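Local coordinates for polyketide biosynthesis 3-hydroxy-3-methylglutaryl-ACP synthase PksG (Bacillus subtilis, PDB 4YXT), which catalyses the aldol condensation of an acetyl group carried on an acyl-carrier protein with a beta-ketothioester polyketide intermediate during biosynthesis of the antibiotic bacillaene, at residues K71-G84 with L99-K111. The protein carries 1 engineered substitution. Numbering follows the deposited sequence.
Sequences KDRIELLITCSASG and LGLNRNCRLFEVK. Engineered in segment 71-84: Ala82 (natural residue Glu).
Six backbone hydrogen bonds tie residues 75-81 to strand 106-111 as parallel neighbours, running from Arg106 N with Glu75 O at one end to Ser81 N with Val110 O at the other. The straightest joins Leu77 N to Arg106 O (2.7 Å, 174° at the hydrogen). Lys71 adds a polar clasp: its NZ donates to Leu99 O (3.0 Å), in that carbonyl's plane, and to Gly100 O (3.1 Å), from above its plane, gripping the Schellman end of helix 91-99. Water adds further links, one molecule bridging Lys71 O and Ile74 O to Asn102 N, another Ser81 O to Glu109 OE2. That OE2 also forms a salt bridge with Lys111 of the second subunit, while OE1 accepts from Leu91 N.

Apolar packing differs on the two faces. Phe108 CG sits between its backbone N and carbonyl carbon (chi1 55°), bringing the ring alongside Ile78, whose CG1 makes an off-centre CH-pi contact 4.1 Å from the centroid; Leu76 CD1 touches Phe108 CE1 at 3.6 Å. On the other face, Leu107 CD2 lies against Leu77 CB (3.6 Å), while the Leu77 and Leu101 side chains cross at about a right angle.

The strands flank helix 91-99 in a beta-alpha-beta unit of the thiolase-like fold; strand 74-80 leads to Ala82, an engineered replacement of the glutamate that is probably the proton donor/acceptor. Helix 91-99 covers the Leu77 and Leu107 face, helix 116-130 that of Leu76 and Val110; strand 137-145 flanks strand 74-80, and strand 106-111 continues the sheet antiparallel into the second subunit.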
ATOM      1  N   LYS A  71      14.157   8.982  17.548  1.00 27.66           N
ATOM      2  CA  LYS A  71      14.072   9.087  16.092  1.00 30.14           C
ATOM      3  C   LYS A  71      14.594   7.797  15.457  1.00 32.39           C
ATOM      4  O   LYS A  71      13.947   7.243  14.586  1.00 31.28           O
ATOM      5  CB  LYS A  71      14.840  10.282  15.606  1.00 29.81           C
ATOM      6  CG  LYS A  71      14.747  10.590  14.126  1.00 33.54           C
ATOM      7  CD  LYS A  71      15.664  11.772  13.826  1.00 36.41           C
ATOM      8  CE  LYS A  71      15.352  12.463  12.502  1.00 38.73           C
ATOM      9  NZ  LYS A  71      16.572  12.850  11.735  1.00 39.44           N
ATOM     10  N   ASP A  72      15.717   7.285  15.943  1.00 29.97           N
ATOM     11  CA  ASP A  72      16.207   6.021  15.430  1.00 29.91           C
ATOM     12  C   ASP A  72      15.345   4.808  15.734  1.00 28.71           C
ATOM     13  O   ASP A  72      15.517   3.802  15.120  1.00 24.28           O
ATOM     14  CB  ASP A  72      17.633   5.789  15.850  1.00 31.37           C
ATOM     15  CG  ASP A  72      18.610   6.576  15.006  1.00 38.84           C
ATOM     16  OD1 ASP A  72      18.220   7.221  13.985  1.00 42.16           O
ATOM     17  OD2 ASP A  72      19.802   6.530  15.350  1.00 49.27           O
ATOM     18  N   ARG A  73      14.371   4.905  16.626  1.00 30.66           N
ATOM     19  CA  ARG A  73      13.428   3.795  16.784  1.00 31.16           C
ATOM     20  C   ARG A  73      12.260   3.772  15.755  1.00 27.42           C
ATOM     21  O   ARG A  73      11.473   2.798  15.757  1.00 25.65           O
ATOM     22  CB  ARG A  73      12.904   3.724  18.229  1.00 34.38           C
ATOM     23  CG  ARG A  73      13.939   3.271  19.240  1.00 38.00           C
ATOM     24  CD  ARG A  73      13.349   3.326  20.636  1.00 46.21           C
ATOM     25  NE  ARG A  73      13.861   2.247  21.493  1.00 52.31           N
ATOM     26  CZ  ARG A  73      14.943   2.332  22.272  1.00 55.48           C
ATOM     27  NH1 ARG A  73      15.664   3.456  22.330  1.00 56.64           N
ATOM     28  NH2 ARG A  73      15.309   1.282  23.004  1.00 58.28           N
ATOM     29  N   ILE A  74      12.113   4.806  14.911  1.00 25.62           N
ATOM     30  CA  ILE A  74      11.126   4.715  13.838  1.00 26.79           C
ATOM     31  C   ILE A  74      11.615   3.585  12.931  1.00 25.32           C
ATOM     32  O   ILE A  74      12.623   3.755  12.242  1.00 29.30           O
ATOM     33  CB  ILE A  74      10.997   5.910  12.846  1.00 28.57           C
ATOM     34  CG1 ILE A  74      10.904   7.295  13.479  1.00 30.83           C
ATOM     35  CG2 ILE A  74       9.766   5.682  11.960  1.00 27.31           C
ATOM     36  CD1 ILE A  74       9.910   7.454  14.566  1.00 32.29           C
ATOM     37  N   GLU A  75      10.915   2.466  12.911  1.00 21.46           N
ATOM     38  CA  GLU A  75      11.265   1.378  12.003  1.00 23.12           C
ATOM     39  C   GLU A  75      10.234   0.967  10.924  1.00 21.67           C
ATOM     40  O   GLU A  75      10.459   0.011  10.226  1.00 20.39           O
ATOM     41  CB  GLU A  75      11.553   0.196  12.845  1.00 24.41           C
ATOM     42  CG  GLU A  75      12.911   0.321  13.442  1.00 28.73           C
ATOM     43  CD  GLU A  75      13.114  -0.709  14.482  1.00 31.06           C
ATOM     44  OE1 GLU A  75      12.602  -1.848  14.306  1.00 36.61           O
ATOM     45  OE2 GLU A  75      13.738  -0.346  15.470  1.00 36.51           O
ATOM     46  N   LEU A  76       9.112   1.678  10.836  1.00 21.97           N
ATOM     47  CA  LEU A  76       8.101   1.496   9.808  1.00 22.81           C
ATOM     48  C   LEU A  76       7.714   2.860   9.317  1.00 20.93           C
ATOM     49  O   LEU A  76       7.284   3.672  10.100  1.00 22.13           O
ATOM     50  CB  LEU A  76       6.892   0.768  10.411  1.00 23.17           C
ATOM     51  CG  LEU A  76       5.666   0.463   9.561  1.00 23.69           C
ATOM     52  CD1 LEU A  76       6.000  -0.385   8.354  1.00 27.23           C
ATOM     53  CD2 LEU A  76       4.651  -0.288  10.410  1.00 25.19           C
ATOM     54  N   LEU A  77       7.912   3.142   8.038  1.00 20.86           N
ATOM     55  CA  LEU A  77       7.405   4.340   7.465  1.00 21.10           C
ATOM     56  C   LEU A  77       6.374   3.956   6.388  1.00 21.06           C
ATOM     57  O   LEU A  77       6.706   3.237   5.451  1.00 22.65           O
ATOM     58  CB  LEU A  77       8.558   5.176   6.861  1.00 21.56           C
ATOM     59  CG  LEU A  77       8.049   6.353   5.998  1.00 21.23           C
ATOM     60  CD1 LEU A  77       7.202   7.343   6.745  1.00 22.57           C
ATOM     61  CD2 LEU A  77       9.167   7.094   5.321  1.00 22.85           C
ATOM     62  N   ILE A  78       5.144   4.424   6.514  1.00 18.76           N
ATOM     63  CA  ILE A  78       4.076   4.037   5.587  1.00 18.36           C
ATOM     64  C   ILE A  78       3.481   5.316   5.087  1.00 20.50           C
ATOM     65  O   ILE A  78       3.015   6.113   5.892  1.00 22.17           O
ATOM     66  CB  ILE A  78       2.947   3.214   6.259  1.00 19.49           C
ATOM     67  CG1 ILE A  78       3.473   1.856   6.774  1.00 20.40           C
ATOM     68  CG2 ILE A  78       1.751   2.983   5.320  1.00 17.88           C
ATOM     69  CD1 ILE A  78       2.421   1.063   7.544  1.00 20.95           C
ATOM     70  N   THR A  79       3.469   5.505   3.770  1.00 20.55           N
ATOM     71  CA  THR A  79       2.828   6.644   3.190  1.00 21.27           C
ATOM     72  C   THR A  79       1.516   6.182   2.595  1.00 19.18           C
ATOM     73  O   THR A  79       1.457   5.173   1.895  1.00 20.33           O
ATOM     74  CB  THR A  79       3.756   7.410   2.212  1.00 23.22           C
ATOM     75  OG1 THR A  79       4.898   7.884   2.923  1.00 25.28           O
ATOM     76  CG2 THR A  79       3.092   8.695   1.727  1.00 26.37           C
ATOM     77  N   CYS A  80       0.444   6.865   2.959  1.00 17.17           N
ATOM     78  CA  CYS A  80      -0.901   6.527   2.498  1.00 17.17           C
ATOM     79  C   CYS A  80      -1.299   7.618   1.529  1.00 18.31           C
ATOM     80  O   CYS A  80      -1.326   8.819   1.892  1.00 16.89           O
ATOM     81  CB  CYS A  80      -1.848   6.506   3.646  1.00 18.40           C
ATOM     82  SG  CYS A  80      -1.224   5.564   5.090  1.00 21.20           S
ATOM     83  N   SER A  81      -1.565   7.252   0.287  1.00 18.74           N
ATOM     84  CA  SER A  81      -1.927   8.278  -0.692  1.00 19.29           C
ATOM     85  C   SER A  81      -2.745   7.716  -1.838  1.00 19.60           C
ATOM     86  O   SER A  81      -2.754   6.506  -2.052  1.00 21.28           O
ATOM     87  CB  SER A  81      -0.668   9.004  -1.222  1.00 19.35           C
ATOM     88  OG  SER A  81      -1.053  10.011  -2.231  1.00 18.80           O
ATOM     89  N   ALA A  82      -3.367   8.626  -2.603  1.00 21.53           N
ATOM     90  CA  ALA A  82      -3.962   8.320  -3.885  1.00 20.60           C
ATOM     91  C   ALA A  82      -3.345   9.273  -4.901  1.00 23.10           C
ATOM     92  O   ALA A  82      -3.859   9.484  -6.011  1.00 24.67           O
ATOM     93  CB  ALA A  82      -5.480   8.467  -3.788  1.00 19.94           C
ATOM     94  N   SER A  83      -2.222   9.868  -4.514  1.00 22.72           N
ATOM     95  CA  SER A  83      -1.571  10.907  -5.288  1.00 20.61           C
ATOM     96  C   SER A  83      -0.140  10.442  -5.590  1.00 21.27           C
ATOM     97  O   SER A  83       0.825  11.167  -5.424  1.00 21.66           O
ATOM     98  CB  SER A  83      -1.573  12.210  -4.508  1.00 20.14           C
ATOM     99  OG  SER A  83      -2.878  12.582  -4.055  1.00 21.10           O
ATOM    100  N   GLY A  84      -0.009   9.187  -5.969  1.00 22.34           N
ATOM    101  CA  GLY A  84       1.288   8.609  -6.148  1.00 23.55           C
ATOM    102  C   GLY A  84       2.129   9.284  -7.205  1.00 25.78           C
ATOM    103  O   GLY A  84       1.633   9.893  -8.170  1.00 22.80           O
ATOM    104  N   LEU A  99      13.625  13.287   5.888  1.00 26.92           N
ATOM    105  CA  LEU A  99      13.482  13.224   7.349  1.00 24.40           C
ATOM    106  C   LEU A  99      14.726  12.675   8.068  1.00 26.12           C
ATOM    107  O   LEU A  99      14.820  12.805   9.291  1.00 24.20           O
ATOM    108  CB  LEU A  99      12.298  12.399   7.764  1.00 22.91           C
ATOM    109  CG  LEU A  99      10.939  12.972   7.369  1.00 21.60           C
ATOM    110  CD1 LEU A  99       9.840  12.030   7.782  1.00 21.43           C
ATOM    111  CD2 LEU A  99      10.684  14.349   7.975  1.00 21.55           C
ATOM    112  N   GLY A 100      15.679  12.098   7.335  1.00 26.14           N
ATOM    113  CA  GLY A 100      16.895  11.608   7.962  1.00 22.30           C
ATOM    114  C   GLY A 100      16.605  10.472   8.875  1.00 22.70           C
ATOM    115  O   GLY A 100      17.206  10.390   9.919  1.00 21.53           O
ATOM    116  N   LEU A 101      15.668   9.588   8.495  1.00 22.41           N
ATOM    117  CA  LEU A 101      15.371   8.395   9.285  1.00 23.96           C
ATOM    118  C   LEU A 101      16.501   7.344   9.189  1.00 25.02           C
ATOM    119  O   LEU A 101      17.369   7.454   8.327  1.00 23.85           O
ATOM    120  CB  LEU A 101      14.020   7.768   8.857  1.00 25.71           C
ATOM    121  CG  LEU A 101      12.780   8.661   8.864  1.00 24.25           C
ATOM    122  CD1 LEU A 101      11.552   7.831   8.477  1.00 23.42           C
ATOM    123  CD2 LEU A 101      12.625   9.267  10.256  1.00 25.80           C
ATOM    124  N   ASN A 102      16.529   6.413  10.140  1.00 24.32           N
ATOM    125  CA  ASN A 102      17.513   5.346  10.166  1.00 28.39           C
ATOM    126  C   ASN A 102      17.306   4.431   8.949  1.00 29.70           C
ATOM    127  O   ASN A 102      16.156   4.146   8.585  1.00 30.22           O
ATOM    128  CB  ASN A 102      17.292   4.520  11.455  1.00 31.60           C
ATOM    129  CG  ASN A 102      18.196   3.282  11.562  1.00 34.41           C
ATOM    130  OD1 ASN A 102      19.176   3.114  10.842  1.00 36.41           O
ATOM    131  ND2 ASN A 102      17.843   2.405  12.466  1.00 36.31           N
ATOM    132  N   ARG A 103      18.373   3.901   8.354  1.00 28.38           N
ATOM    133  CA  ARG A 103      18.182   2.995   7.187  1.00 26.11           C
ATOM    134  C   ARG A 103      17.507   1.685   7.571  1.00 25.84           C
ATOM    135  O   ARG A 103      16.972   0.975   6.705  1.00 25.04           O
ATOM    136  CB  ARG A 103      19.503   2.689   6.470  1.00 27.32           C
ATOM    137  CG  ARG A 103      20.260   3.881   5.924  1.00 28.87           C
ATOM    138  CD  ARG A 103      21.537   4.134   6.724  1.00 34.51           C
ATOM    139  NE  ARG A 103      22.592   3.246   6.263  1.00 35.70           N
ATOM    140  CZ  ARG A 103      23.522   2.673   7.008  1.00 32.62           C
ATOM    141  NH1 ARG A 103      23.633   2.880   8.325  1.00 32.96           N
ATOM    142  NH2 ARG A 103      24.348   1.854   6.387  1.00 34.05           N
ATOM    143  N   ASN A 104      17.567   1.345   8.857  1.00 21.84           N
ATOM    144  CA  ASN A 104      16.937   0.158   9.391  1.00 24.50           C
ATOM    145  C   ASN A 104      15.405   0.325   9.558  1.00 26.49           C
ATOM    146  O   ASN A 104      14.881   0.357  10.668  1.00 27.29           O
ATOM    147  CB  ASN A 104      17.560  -0.248  10.760  1.00 22.67           C
ATOM    148  CG  ASN A 104      16.973  -1.541  11.285  1.00 23.07           C
ATOM    149  OD1 ASN A 104      16.543  -2.408  10.516  1.00 24.67           O
ATOM    150  ND2 ASN A 104      16.894  -1.661  12.579  1.00 22.71           N
ATOM    151  N   CYS A 105      14.690   0.401   8.437  1.00 24.84           N
ATOM    152  CA  CYS A 105      13.304   0.819   8.439  1.00 23.95           C
ATOM    153  C   CYS A 105      12.539   0.193   7.240  1.00 23.45           C
ATOM    154  O   CYS A 105      12.970   0.342   6.055  1.00 20.25           O
ATOM    155  CB  CYS A 105      13.311   2.345   8.321  1.00 23.37           C
ATOM    156  SG  CYS A 105      11.734   3.205   8.561  1.00 27.29           S
ATOM    157  N   ARG A 106      11.383  -0.420   7.489  1.00 20.39           N
ATOM    158  CA  ARG A 106      10.519  -0.690   6.317  1.00 20.10           C
ATOM    159  C   ARG A 106       9.836   0.557   5.812  1.00 22.15           C
ATOM    160  O   ARG A 106       9.245   1.319   6.618  1.00 21.59           O
ATOM    161  CB  ARG A 106       9.450  -1.678   6.609  1.00 20.44           C
ATOM    162  CG  ARG A 106       9.938  -2.941   7.241  1.00 20.33           C
ATOM    163  CD  ARG A 106       8.723  -3.816   7.460  1.00 20.69           C
ATOM    164  NE  ARG A 106       9.041  -5.174   7.837  1.00 21.42           N
ATOM    165  CZ  ARG A 106       8.784  -5.719   9.029  1.00 21.12           C
ATOM    166  NH1 ARG A 106       8.220  -5.003  10.000  1.00 21.60           N
ATOM    167  NH2 ARG A 106       9.126  -6.990   9.239  1.00 19.83           N
ATOM    168  N   LEU A 107       9.847   0.696   4.475  1.00 20.93           N
ATOM    169  CA  LEU A 107       9.276   1.820   3.725  1.00 21.79           C
ATOM    170  C   LEU A 107       8.329   1.274   2.626  1.00 20.74           C
ATOM    171  O   LEU A 107       8.769   0.436   1.805  1.00 18.73           O
ATOM    172  CB  LEU A 107      10.390   2.480   2.923  1.00 25.67           C
ATOM    173  CG  LEU A 107      11.566   2.987   3.710  1.00 27.80           C
ATOM    174  CD1 LEU A 107      12.763   3.354   2.841  1.00 30.60           C
ATOM    175  CD2 LEU A 107      11.045   4.163   4.502  1.00 27.47           C
ATOM    176  N   PHE A 108       7.085   1.734   2.606  1.00 17.62           N
ATOM    177  CA  PHE A 108       6.152   1.443   1.511  1.00 17.42           C
ATOM    178  C   PHE A 108       4.929   2.360   1.532  1.00 16.95           C
ATOM    179  O   PHE A 108       4.761   3.179   2.442  1.00 17.58           O
ATOM    180  CB  PHE A 108       5.698  -0.038   1.481  1.00 17.37           C
ATOM    181  CG  PHE A 108       5.087  -0.529   2.785  1.00 17.35           C
ATOM    182  CD1 PHE A 108       5.888  -1.004   3.786  1.00 17.06           C
ATOM    183  CD2 PHE A 108       3.726  -0.433   3.004  1.00 17.90           C
ATOM    184  CE1 PHE A 108       5.364  -1.482   4.946  1.00 17.51           C
ATOM    185  CE2 PHE A 108       3.167  -0.907   4.177  1.00 17.16           C
ATOM    186  CZ  PHE A 108       3.996  -1.436   5.151  1.00 18.36           C
ATOM    187  N   GLU A 109       4.096   2.223   0.502  1.00 16.19           N
ATOM    188  CA  GLU A 109       3.000   3.038   0.291  1.00 16.58           C
ATOM    189  C   GLU A 109       1.787   2.140   0.310  1.00 17.33           C
ATOM    190  O   GLU A 109       1.856   0.979  -0.158  1.00 14.74           O
ATOM    191  CB  GLU A 109       3.134   3.657  -1.153  1.00 19.90           C
ATOM    192  CG  GLU A 109       2.292   4.868  -1.425  1.00 22.83           C
ATOM    193  CD  GLU A 109       2.609   5.582  -2.780  1.00 27.02           C
ATOM    194  OE1 GLU A 109       3.774   6.069  -3.072  1.00 25.86           O
ATOM    195  OE2 GLU A 109       1.619   5.724  -3.523  1.00 27.36           O
ATOM    196  N   VAL A 110       0.664   2.714   0.766  1.00 16.45           N
ATOM    197  CA  VAL A 110      -0.608   2.044   0.829  1.00 19.22           C
ATOM    198  C   VAL A 110      -1.683   2.880   0.151  1.00 19.65           C
ATOM    199  O   VAL A 110      -1.713   4.117   0.310  1.00 20.09           O
ATOM    200  CB  VAL A 110      -1.047   1.791   2.296  1.00 20.01           C
ATOM    201  CG1 VAL A 110      -2.505   1.444   2.319  1.00 22.75           C
ATOM    202  CG2 VAL A 110      -0.272   0.618   2.835  1.00 21.99           C
ATOM    203  N   LYS A 111      -2.566   2.176  -0.559  1.00 20.92           N
ATOM    204  CA  LYS A 111      -3.543   2.748  -1.501  1.00 24.97           C
ATOM    205  C   LYS A 111      -4.888   2.089  -1.215  1.00 23.67           C
ATOM    206  O   LYS A 111      -5.006   0.854  -1.174  1.00 19.04           O
ATOM    207  CB  LYS A 111      -3.137   2.468  -2.952  1.00 25.00           C
ATOM    208  CG  LYS A 111      -4.008   3.168  -4.005  1.00 30.46           C
ATOM    209  CD  LYS A 111      -4.078   2.435  -5.371  1.00 31.33           C
ATOM    210  CE  LYS A 111      -2.755   2.588  -6.120  1.00 33.63           C
ATOM    211  NZ  LYS A 111      -2.615   1.732  -7.340  1.00 33.83           N
TER
HETATM  212  O   HOH W   1      14.414   5.999  11.857  1.00 30.74           O
HETATM  213  O   HOH W   2       8.760  -2.131  10.651  1.00 28.59           O
HETATM  214  O   HOH W   3      -0.841   5.313  -3.879  1.00 26.29           O